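Putative TRAP PERIPLASMIC SOLUTE BINDING PROTEIN (Haemophilus influenzae, PDB 4PBQ) probably captures L-gulonate or related sugar acids in the periplasm and delivers them to the membrane component of a TRAP transporter. Local coordinates at residues Leu173-Ala178 / Ile183-Met188; Lys130-Gly135 / Ile238-Trp243; Gly216-Gln221 / His283-Ile288. One frame throughout, in Å; residues are numbered along the deposited sequence.

Contact 1: residues Leu173-Ala178 / Ile183-Met188; sequences LFVDWA and INPQSM. With 2UF (L-gulonate), chain D.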
loop_
_atom_site.group_PDB
_atom_site.type_symbol
_atom_site.label_atom_id
_atom_site.label_comp_id
_atom_site.label_asym_id
_atom_site.label_seq_id
_atom_site.Cartn_x
_atom_site.Cartn_y
_atom_site.Cartn_z
ATOM N N LEU A 173 2.087 -12.621 4.150
ATOM C CA LEU A 173 0.630 -12.515 4.314
ATOM C C LEU A 173 -0.072 -12.777 2.966
ATOM O O LEU A 173 -1.130 -13.397 2.881
ATOM C CB LEU A 173 0.232 -11.109 4.799
ATOM C CG LEU A 173 -1.265 -10.842 4.724
ATOM C CD1 LEU A 173 -1.974 -11.775 5.681
ATOM C CD2 LEU A 173 -1.620 -9.372 5.027
ATOM N N PHE A 174 0.527 -12.280 1.899
ATOM C CA PHE A 174 -0.077 -12.356 0.593
ATOM C C PHE A 174 0.122 -13.744 -0.008
ATOM O O PHE A 174 -0.743 -14.238 -0.753
ATOM C CB PHE A 174 0.524 -11.284 -0.325
ATOM C CG PHE A 174 0.053 -9.898 -0.012
ATOM C CD1 PHE A 174 0.573 -9.179 1.074
ATOM C CD2 PHE A 174 -0.907 -9.304 -0.807
ATOM C CE1 PHE A 174 0.132 -7.891 1.346
ATOM C CE2 PHE A 174 -1.340 -8.007 -0.543
ATOM C CZ PHE A 174 -0.838 -7.314 0.541
ATOM N N VAL A 175 1.249 -14.371 0.326
ATOM C CA VAL A 175 1.458 -15.763 -0.027
ATOM C C VAL A 175 0.353 -16.592 0.630
ATOM O O VAL A 175 -0.275 -17.431 -0.018
ATOM C CB VAL A 175 2.854 -16.289 0.387
ATOM C CG1 VAL A 175 3.009 -17.735 -0.035
ATOM C CG2 VAL A 175 3.976 -15.448 -0.234
ATOM N N ASP A 176 0.147 -16.410 1.931
ATOM C CA ASP A 176 -0.897 -17.159 2.649
ATOM C C ASP A 176 -2.313 -16.872 2.134
ATOM O O ASP A 176 -3.139 -17.788 1.995
ATOM C CB ASP A 176 -0.796 -16.881 4.146
ATOM C CG ASP A 176 0.490 -17.406 4.759
ATOM O OD1 ASP A 176 1.162 -18.297 4.168
ATOM O OD2 ASP A 176 0.806 -16.936 5.865
ATOM N N TRP A 177 -2.592 -15.603 1.848
ATOM C CA TRP A 177 -3.871 -15.217 1.266
ATOM C C TRP A 177 -4.111 -15.993 -0.034
ATOM O O TRP A 177 -5.174 -16.590 -0.246
ATOM C CB TRP A 177 -3.923 -13.692 1.022
ATOM C CG TRP A 177 -5.031 -13.322 0.088
ATOM C CD1 TRP A 177 -6.345 -13.150 0.406
ATOM C CD2 TRP A 177 -4.931 -13.122 -1.329
ATOM N NE1 TRP A 177 -7.078 -12.873 -0.717
ATOM C CE2 TRP A 177 -6.230 -12.844 -1.800
ATOM C CE3 TRP A 177 -3.871 -13.173 -2.246
ATOM C CZ2 TRP A 177 -6.505 -12.616 -3.148
ATOM C CZ3 TRP A 177 -4.143 -12.933 -3.594
ATOM C CH2 TRP A 177 -5.447 -12.647 -4.024
ATOM N N ALA A 178 -3.103 -16.024 -0.899
ATOM C CA ALA A 178 -3.256 -16.676 -2.184
ATOM C C ALA A 178 -3.514 -18.165 -1.998
ATOM O O ALA A 178 -4.383 -18.718 -2.641
ATOM C CB ALA A 178 -2.051 -16.447 -3.062
ATOM N N ILE A 183 -5.008 -20.419 -4.936
ATOM C CA ILE A 183 -4.122 -19.850 -5.948
ATOM C C ILE A 183 -2.688 -20.293 -5.680
ATOM O O ILE A 183 -2.315 -20.463 -4.525
ATOM C CB ILE A 183 -4.196 -18.309 -5.911
ATOM C CG1 ILE A 183 -5.588 -17.812 -6.326
ATOM C CG2 ILE A 183 -3.116 -17.690 -6.809
ATOM C CD1 ILE A 183 -5.821 -16.325 -6.030
ATOM N N ASN A 184 -1.884 -20.468 -6.742
ATOM C CA ASN A 184 -0.441 -20.743 -6.610
ATOM C C ASN A 184 0.349 -19.425 -6.638
ATOM O O ASN A 184 0.517 -18.854 -7.698
ATOM C CB ASN A 184 0.060 -21.628 -7.757
ATOM C CG ASN A 184 -0.695 -22.957 -7.852
ATOM O OD1 ASN A 184 -1.053 -23.547 -6.835
ATOM N ND2 ASN A 184 -0.933 -23.427 -9.073
ATOM N N PRO A 185 0.811 -18.947 -5.483
ATOM C CA PRO A 185 1.534 -17.671 -5.431
ATOM C C PRO A 185 2.996 -17.832 -5.776
ATOM O O PRO A 185 3.581 -18.878 -5.547
ATOM C CB PRO A 185 1.398 -17.275 -3.969
ATOM C CG PRO A 185 1.451 -18.611 -3.254
ATOM C CD PRO A 185 0.672 -19.538 -4.132
ATOM N N GLN A 186 3.595 -16.772 -6.291
ATOM C CA GLN A 186 5.038 -16.670 -6.378
ATOM C C GLN A 186 5.414 -15.264 -5.948
ATOM O O GLN A 186 5.108 -14.282 -6.621
ATOM C CB GLN A 186 5.603 -16.945 -7.782
ATOM C CG GLN A 186 7.172 -16.857 -7.723
ATOM C CD GLN A 186 7.930 -17.488 -8.907
ATOM O OE1 GLN A 186 7.376 -18.253 -9.698
ATOM N NE2 GLN A 186 9.211 -17.152 -9.022
ATOM N N SER A 187 6.044 -15.158 -4.800
ATOM C CA SER A 187 6.429 -13.855 -4.251
ATOM C C SER A 187 7.623 -13.314 -5.021
ATOM O O SER A 187 8.590 -14.011 -5.215
ATOM C CB SER A 187 6.774 -13.995 -2.756
ATOM O OG SER A 187 7.249 -12.781 -2.197
HETATM N N MSE A 188 7.553 -12.060 -5.470
HETATM C CA MSE A 188 8.684 -11.450 -6.156
HETATM C C MSE A 188 8.552 -9.930 -6.089
HETATM O O MSE A 188 7.454 -9.412 -5.898
HETATM C CB MSE A 188 8.751 -11.893 -7.617
HETATM C CG MSE A 188 7.589 -11.502 -8.436
HETATM SE SE MSE A 188 7.576 -12.269 -10.265
HETATM C CE MSE A 188 7.172 -14.034 -10.003
HETATM O O6A 2UF D . 4.715 -4.567 -4.704
HETATM C C6 2UF D . 3.512 -4.516 -4.414
HETATM O O6B 2UF D . 2.611 -5.181 -4.947
HETATM C C5 2UF D . 3.104 -3.494 -3.331
HETATM O O5 2UF D . 1.775 -3.089 -3.576
HETATM C C4 2UF D . 3.207 -4.116 -1.920
HETATM O O4 2UF D . 4.581 -4.415 -1.620
HETATM C C3 2UF D . 2.615 -3.146 -0.876
HETATM O O3 2UF D . 3.155 -1.785 -0.999
HETATM C C2 2UF D . 2.866 -3.642 0.558
HETATM O O2 2UF D . 1.994 -2.873 1.363
HETATM C C1 2UF D . 2.468 -5.140 0.735
HETATM O O1 2UF D . 2.583 -5.455 2.131
#

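Contact 2: residues Lys130-Gly135 / Ile238-Trp243; sequences KMEKYG and ISLKTW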
loop_
_atom_site.group_PDB
_atom_site.type_symbol
_atom_site.label_atom_id
_atom_site.label_comp_id
_atom_site.label_asym_id
_atom_site.label_seq_id
_atom_site.Cartn_x
_atom_site.Cartn_y
_atom_site.Cartn_z
ATOM N N LYS A 130 4.997 2.679 17.111
ATOM C CA LYS A 130 5.875 1.539 17.342
ATOM C C LYS A 130 6.944 1.382 16.266
ATOM O O LYS A 130 7.909 0.646 16.470
ATOM C CB LYS A 130 5.076 0.239 17.393
ATOM C CG LYS A 130 4.145 0.104 18.587
ATOM C CD LYS A 130 3.339 -1.199 18.505
ATOM C CE LYS A 130 2.780 -1.612 19.867
ATOM N NZ LYS A 130 2.255 -0.452 20.635
HETATM N N MSE A 131 6.781 2.043 15.126
HETATM C CA MSE A 131 7.805 1.974 14.084
HETATM C C MSE A 131 9.103 2.631 14.547
HETATM O O MSE A 131 10.170 2.333 14.031
HETATM C CB MSE A 131 7.291 2.611 12.795
HETATM C CG MSE A 131 6.104 1.898 12.210
HETATM SE SE MSE A 131 5.559 2.730 10.506
HETATM C CE MSE A 131 6.962 2.173 9.454
ATOM N N GLU A 132 9.026 3.517 15.538
ATOM C CA GLU A 132 10.224 4.185 16.040
ATOM C C GLU A 132 11.244 3.212 16.645
ATOM O O GLU A 132 12.449 3.452 16.596
ATOM C CB GLU A 132 9.849 5.302 17.025
ATOM C CG GLU A 132 9.081 6.395 16.292
ATOM C CD GLU A 132 8.460 7.437 17.203
ATOM O OE1 GLU A 132 9.123 7.833 18.180
ATOM O OE2 GLU A 132 7.311 7.858 16.916
ATOM N N LYS A 133 10.755 2.113 17.198
ATOM C CA LYS A 133 11.619 1.057 17.718
ATOM C C LYS A 133 12.526 0.465 16.635
ATOM O O LYS A 133 13.589 -0.101 16.929
ATOM C CB LYS A 133 10.746 -0.059 18.302
ATOM C CG LYS A 133 11.492 -1.281 18.774
ATOM C CD LYS A 133 10.525 -2.254 19.464
ATOM C CE LYS A 133 11.225 -3.520 19.971
ATOM N NZ LYS A 133 10.269 -4.400 20.713
ATOM N N TYR A 134 12.110 0.600 15.388
ATOM C CA TYR A 134 12.851 0.048 14.250
ATOM C C TYR A 134 13.458 1.138 13.377
ATOM O O TYR A 134 13.855 0.882 12.229
ATOM C CB TYR A 134 11.927 -0.849 13.422
ATOM C CG TYR A 134 11.304 -1.911 14.287
ATOM C CD1 TYR A 134 12.035 -3.022 14.674
ATOM C CD2 TYR A 134 10.012 -1.780 14.760
ATOM C CE1 TYR A 134 11.479 -3.988 15.501
ATOM C CE2 TYR A 134 9.454 -2.731 15.573
ATOM C CZ TYR A 134 10.194 -3.842 15.942
ATOM O OH TYR A 134 9.641 -4.816 16.771
ATOM N N GLY A 135 13.487 2.365 13.888
ATOM C CA GLY A 135 14.220 3.435 13.231
ATOM C C GLY A 135 13.392 4.309 12.298
ATOM O O GLY A 135 13.947 5.084 11.512
ATOM N N ILE A 238 9.694 9.196 7.720
ATOM C CA ILE A 238 11.000 9.866 7.744
ATOM C C ILE A 238 11.905 9.009 8.636
ATOM O O ILE A 238 11.477 8.493 9.662
ATOM C CB ILE A 238 10.862 11.335 8.204
ATOM C CG1 ILE A 238 12.189 12.090 8.138
ATOM C CG2 ILE A 238 10.350 11.434 9.580
ATOM C CD1 ILE A 238 11.954 13.600 7.823
ATOM N N SER A 239 13.139 8.802 8.206
ATOM C CA SER A 239 14.100 8.115 9.040
ATOM C C SER A 239 14.225 8.780 10.401
ATOM O O SER A 239 14.315 10.011 10.517
ATOM C CB SER A 239 15.471 8.121 8.375
ATOM O OG SER A 239 16.459 7.576 9.229
ATOM N N LEU A 240 14.252 7.981 11.450
ATOM C CA LEU A 240 14.393 8.527 12.796
ATOM C C LEU A 240 15.739 9.234 12.973
ATOM O O LEU A 240 15.840 10.213 13.708
ATOM C CB LEU A 240 14.223 7.417 13.828
ATOM C CG LEU A 240 13.934 7.860 15.265
ATOM C CD1 LEU A 240 12.619 8.633 15.357
ATOM C CD2 LEU A 240 13.909 6.649 16.151
ATOM N N LYS A 241 16.772 8.745 12.286
ATOM C CA LYS A 241 18.075 9.394 12.321
ATOM C C LYS A 241 17.990 10.812 11.783
ATOM O O LYS A 241 18.623 11.714 12.332
ATOM C CB LYS A 241 19.103 8.593 11.546
ATOM C CG LYS A 241 19.481 7.264 12.203
ATOM C CD LYS A 241 20.436 6.467 11.310
ATOM C CE LYS A 241 21.329 5.516 12.114
ATOM N NZ LYS A 241 20.560 4.606 13.012
ATOM N N THR A 242 17.210 10.994 10.714
ATOM C CA THR A 242 16.926 12.325 10.187
ATOM C C THR A 242 16.053 13.149 11.135
ATOM O O THR A 242 16.342 14.327 11.432
ATOM C CB THR A 242 16.265 12.206 8.821
ATOM O OG1 THR A 242 17.229 11.702 7.886
ATOM C CG2 THR A 242 15.726 13.532 8.350
ATOM N N TRP A 243 14.980 12.537 11.616
ATOM C CA TRP A 243 14.032 13.218 12.495
ATOM C C TRP A 243 14.706 13.755 13.761
ATOM O O TRP A 243 14.411 14.853 14.197
ATOM C CB TRP A 243 12.922 12.236 12.865
ATOM C CG TRP A 243 11.655 12.805 13.441
ATOM C CD1 TRP A 243 11.110 12.486 14.660
ATOM C CD2 TRP A 243 10.735 13.737 12.832
ATOM N NE1 TRP A 243 9.940 13.158 14.851
ATOM C CE2 TRP A 243 9.673 13.925 13.748
ATOM C CE3 TRP A 243 10.706 14.422 11.613
ATOM C CZ2 TRP A 243 8.617 14.799 13.500
ATOM C CZ3 TRP A 243 9.648 15.266 11.345
ATOM C CH2 TRP A 243 8.610 15.446 12.279
HETATM O O HOH W 1 16.752 5.397 11.604
#

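Contact 3: residues Gly216-Gln221 / His283-Ile288; sequences GLYEVQ and HGNEII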
loop_
_atom_site.group_PDB
_atom_site.type_symbol
_atom_site.label_atom_id
_atom_site.label_comp_id
_atom_site.label_asym_id
_atom_site.label_seq_id
_atom_site.Cartn_x
_atom_site.Cartn_y
_atom_site.Cartn_z
ATOM N N GLY A 216 1.334 0.422 -16.473
ATOM C CA GLY A 216 1.137 -0.162 -17.788
ATOM C C GLY A 216 0.800 -1.655 -17.742
ATOM O O GLY A 216 0.683 -2.290 -18.788
ATOM N N LEU A 217 0.641 -2.220 -16.547
ATOM C CA LEU A 217 0.264 -3.645 -16.452
ATOM C C LEU A 217 -1.046 -3.942 -17.175
ATOM O O LEU A 217 -1.240 -5.055 -17.679
ATOM C CB LEU A 217 0.177 -4.109 -14.990
ATOM C CG LEU A 217 1.525 -4.481 -14.384
ATOM C CD1 LEU A 217 1.402 -4.609 -12.853
ATOM C CD2 LEU A 217 2.060 -5.771 -14.995
ATOM N N TYR A 218 -1.950 -2.962 -17.271
ATOM C CA TYR A 218 -3.227 -3.190 -17.948
ATOM C C TYR A 218 -3.062 -3.612 -19.426
ATOM O O TYR A 218 -3.929 -4.274 -20.004
ATOM C CB TYR A 218 -4.123 -1.942 -17.843
ATOM C CG TYR A 218 -3.676 -0.762 -18.697
ATOM C CD1 TYR A 218 -2.663 0.098 -18.277
ATOM C CD2 TYR A 218 -4.293 -0.495 -19.921
ATOM C CE1 TYR A 218 -2.272 1.167 -19.059
ATOM C CE2 TYR A 218 -3.905 0.563 -20.701
ATOM C CZ TYR A 218 -2.896 1.387 -20.275
ATOM O OH TYR A 218 -2.520 2.440 -21.064
ATOM N N GLU A 219 -1.930 -3.237 -20.027
ATOM C CA GLU A 219 -1.707 -3.517 -21.434
ATOM C C GLU A 219 -1.384 -4.992 -21.681
ATOM O O GLU A 219 -1.489 -5.464 -22.802
ATOM C CB GLU A 219 -0.580 -2.639 -21.958
ATOM C CG GLU A 219 -0.944 -1.164 -21.993
ATOM C CD GLU A 219 0.112 -0.335 -22.697
ATOM O OE1 GLU A 219 1.312 -0.573 -22.463
ATOM O OE2 GLU A 219 -0.266 0.533 -23.502
ATOM N N VAL A 220 -0.994 -5.697 -20.626
ATOM C CA VAL A 220 -0.638 -7.112 -20.730
ATOM C C VAL A 220 -1.493 -7.990 -19.817
ATOM O O VAL A 220 -1.135 -9.131 -19.527
ATOM C CB VAL A 220 0.864 -7.355 -20.425
ATOM C CG1 VAL A 220 1.751 -6.721 -21.512
ATOM C CG2 VAL A 220 1.249 -6.841 -19.031
ATOM N N GLN A 221 -2.624 -7.457 -19.373
ATOM C CA GLN A 221 -3.539 -8.186 -18.498
ATOM C C GLN A 221 -4.967 -7.897 -18.922
ATOM O O GLN A 221 -5.538 -6.883 -18.520
ATOM C CB GLN A 221 -3.328 -7.776 -17.043
ATOM C CG GLN A 221 -1.951 -8.066 -16.474
ATOM C CD GLN A 221 -1.865 -9.466 -15.879
ATOM O OE1 GLN A 221 -1.922 -9.637 -14.663
ATOM N NE2 GLN A 221 -1.761 -10.460 -16.740
ATOM N N HIS A 283 -10.391 0.878 -22.509
ATOM C CA HIS A 283 -9.155 0.633 -23.245
ATOM C C HIS A 283 -8.911 -0.848 -23.486
ATOM O O HIS A 283 -7.765 -1.269 -23.611
ATOM C CB HIS A 283 -7.953 1.248 -22.533
ATOM C CG HIS A 283 -7.874 2.741 -22.685
ATOM N ND1 HIS A 283 -8.700 3.598 -21.996
ATOM C CD2 HIS A 283 -7.089 3.522 -23.466
ATOM C CE1 HIS A 283 -8.431 4.844 -22.341
ATOM N NE2 HIS A 283 -7.461 4.826 -23.239
ATOM N N GLY A 284 -9.989 -1.620 -23.516
ATOM C CA GLY A 284 -9.923 -3.012 -23.924
ATOM C C GLY A 284 -9.919 -4.010 -22.782
ATOM O O GLY A 284 -10.112 -5.198 -23.025
ATOM N N ASN A 285 -9.683 -3.569 -21.546
ATOM C CA ASN A 285 -9.708 -4.519 -20.422
ATOM C C ASN A 285 -11.131 -4.939 -20.095
ATOM O O ASN A 285 -12.063 -4.168 -20.288
ATOM C CB ASN A 285 -9.049 -3.941 -19.171
ATOM C CG ASN A 285 -7.590 -3.624 -19.376
ATOM O OD1 ASN A 285 -7.229 -2.492 -19.722
ATOM N ND2 ASN A 285 -6.734 -4.620 -19.176
ATOM N N GLU A 286 -11.291 -6.166 -19.615
ATOM C CA GLU A 286 -12.590 -6.648 -19.152
ATOM C C GLU A 286 -12.611 -6.672 -17.638
ATOM O O GLU A 286 -11.866 -7.428 -16.999
ATOM C CB GLU A 286 -12.867 -8.024 -19.723
ATOM C CG GLU A 286 -12.641 -8.070 -21.205
ATOM C CD GLU A 286 -13.753 -8.778 -21.936
ATOM O OE1 GLU A 286 -14.350 -9.709 -21.338
ATOM O OE2 GLU A 286 -14.017 -8.399 -23.102
ATOM N N ILE A 287 -13.458 -5.827 -17.063
ATOM C CA ILE A 287 -13.563 -5.707 -15.622
ATOM C C ILE A 287 -14.680 -6.626 -15.147
ATOM O O ILE A 287 -15.818 -6.524 -15.588
ATOM C CB ILE A 287 -13.855 -4.256 -15.194
ATOM C CG1 ILE A 287 -12.619 -3.372 -15.449
ATOM C CG2 ILE A 287 -14.166 -4.194 -13.725
ATOM C CD1 ILE A 287 -12.707 -1.984 -14.825
ATOM N N ILE A 288 -14.333 -7.566 -14.287
ATOM C CA ILE A 288 -15.312 -8.487 -13.735
ATOM C C ILE A 288 -15.639 -8.046 -12.310
ATOM O O ILE A 288 -14.742 -7.924 -11.463
ATOM C CB ILE A 288 -14.750 -9.926 -13.790
ATOM C CG1 ILE A 288 -14.606 -10.345 -15.266
ATOM C CG2 ILE A 288 -15.630 -10.892 -13.012
ATOM C CD1 ILE A 288 -13.859 -11.642 -15.495
#

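Contact 1: residues Leu173-Ala178 / Ile183-Met188
A single polar bond ties Ala178 to Ile183 at one end of an otherwise apolar contact: Ile183 N donates to Ala178 O at 2.9 Å, with the donor tilted 33° from the carbonyl plane. The same oxygen also touches Ile183 CB at 3.3 Å. Beyond this bond the methyl of Ala178 packs against the strand. It points toward it and meets both Ile183 and Pro185, reaching Pro185 CB at 3.7 Å. One turn earlier in the helix, Val175 crosses Pro185 at about a right angle. Its CG1, anti to the backbone N (chi1 -179°), touches Pro185 CG at 3.7 Å, while CG2, on the other branch, reaches along the strand to Ser187 CB at 4.0 Å. The two branches of one valine thus span Pro185 and Ser187, which point toward the helix; Asn184 and Gln186 point away. Helix 172-180 and strand 184-187 run nearly antiparallel (166° between the short segments), their axes 7.7 Å apart, and form the second half of a beta-alpha-beta unit whose first strand, 165-168, pairs in parallel with 184-187. Val168 of that strand touches both Val175 and Pro185, and the hydroxyl of Ser187 is hydrogen-bonded to Pro169 O. On another side of the helix, Trp177 brings CH2 to Ile183 CD1 at 4.2 Å and stacks its ring with His229. Phe174 turns away from the strand to line the L-gulonate pocket, where its CE1 lies 3.5 Å from O1 of the ligand, approached obliquely. Asn171, just before this segment, bonds the ligand and also accepts from Leu173 N.

Contact 2: residues Lys130-Gly135 / Ile238-Trp243
Gly135 and Leu240 form the tight part of this contact. Leu240 N donates to Gly135 O at 2.9 Å and nearly straight (167° at the hydrogen), although the donor stands above the carbonyl plane, 44° out of it. Leu240 CB presses on the same oxygen at 3.3 Å. Gly135 takes a positive phi, a conformation that favours glycine. From this point Leu240 extends CG anti to its backbone N (chi1 -163°), which carries CD2 to Glu132 O at 3.5 Å. The Glu132 side chain lies more loosely: its CG comes only within 4.3 Å of Leu240 CD1, and its carboxylate has a long, weak ion pair with Lys137. Toward solvent, a water lies 2.8 Å from Gly135 O, to which it can donate, and accepts weakly from Lys241 N. Ser239 OG, at the N-cap of helix 240-243, accepts a weak bond from Lys241 N and is itself hydrogen-bonded to Leu79 O. The contact thus joins the turn between helix 122-129 and strand 136-151 to the junction of strand 231-239 with helix 240-243, beside the antiparallel pairing of those two strands.

Contact 3: residues Gly216-Gln221 / His283-Ile288
Tyr218 and Asn285 meet crosswise, their side chains at about a right angle and the ring and amide planes 57° apart. The amide uses its two ends differently. OD1 lies at the ring edge, near the ring plane, 3.6 Å from Tyr218 CD2, whereas ND2 turns to the backbone of the turn and donates to Tyr218 O at 2.9 Å. That bond is nearly straight (166°), lies in the carbonyl plane on a lone pair, and runs close to the plane of the amide itself, which would hold the amide in this rotation. Asn285 CG sits anti to its carbonyl carbon (chi1 -62°), which directs the amide into the turn. An asparagine side chain thus engages the backbone of a 3-10 turn, residues 217-219, that links helix 209-214 to strand 223-225. The other partner is the approach to strand 286-288, which pairs in parallel with 223-225; the contact therefore joins the connections leading into two adjacent strands of the large mixed sheet. Farther out along the ring, His283 CB approaches Tyr218 CE2 obliquely at 4.5 Å, a looser touch near the surface. Both aromatic residues reach the end of helix 248-281: the hydroxyl of Tyr218 is hydrogen-bonded to that of Tyr279, and the His283 ring stacks on the Tyr279 ring. Glu219 CG, of the same turn, lies over one face of the Tyr218 ring, offset toward its rim. Gln221 leads its amide away from Asn285, donating from NE2 to Val220 O at 3.2 Å and to Asp203 O, while OE1 is bonded to Ser150.

Overall arrangement
All three contacts are partly buried. Contact 1 lies nearest the chain's centre, with half of its touching residues buried; contact 3 lies farthest out and includes exposed His283. Contact 1 is mainly apolar, packs a helix on a strand of the small two-stranded parallel sheet, and is the only one with a residue of the ligand pocket. Each uses a backbone carbonyl as acceptor, with a main-chain N-H as donor in contacts 1 and 2 and a side-chain amide in contact 3. Contacts 2 and 3 both reach the large mixed sheet, on opposite sides of the chain's centre, their own centres 39 Å apart. Their segments alternate along the chain, whereas contact 1 is nested inside contact 2.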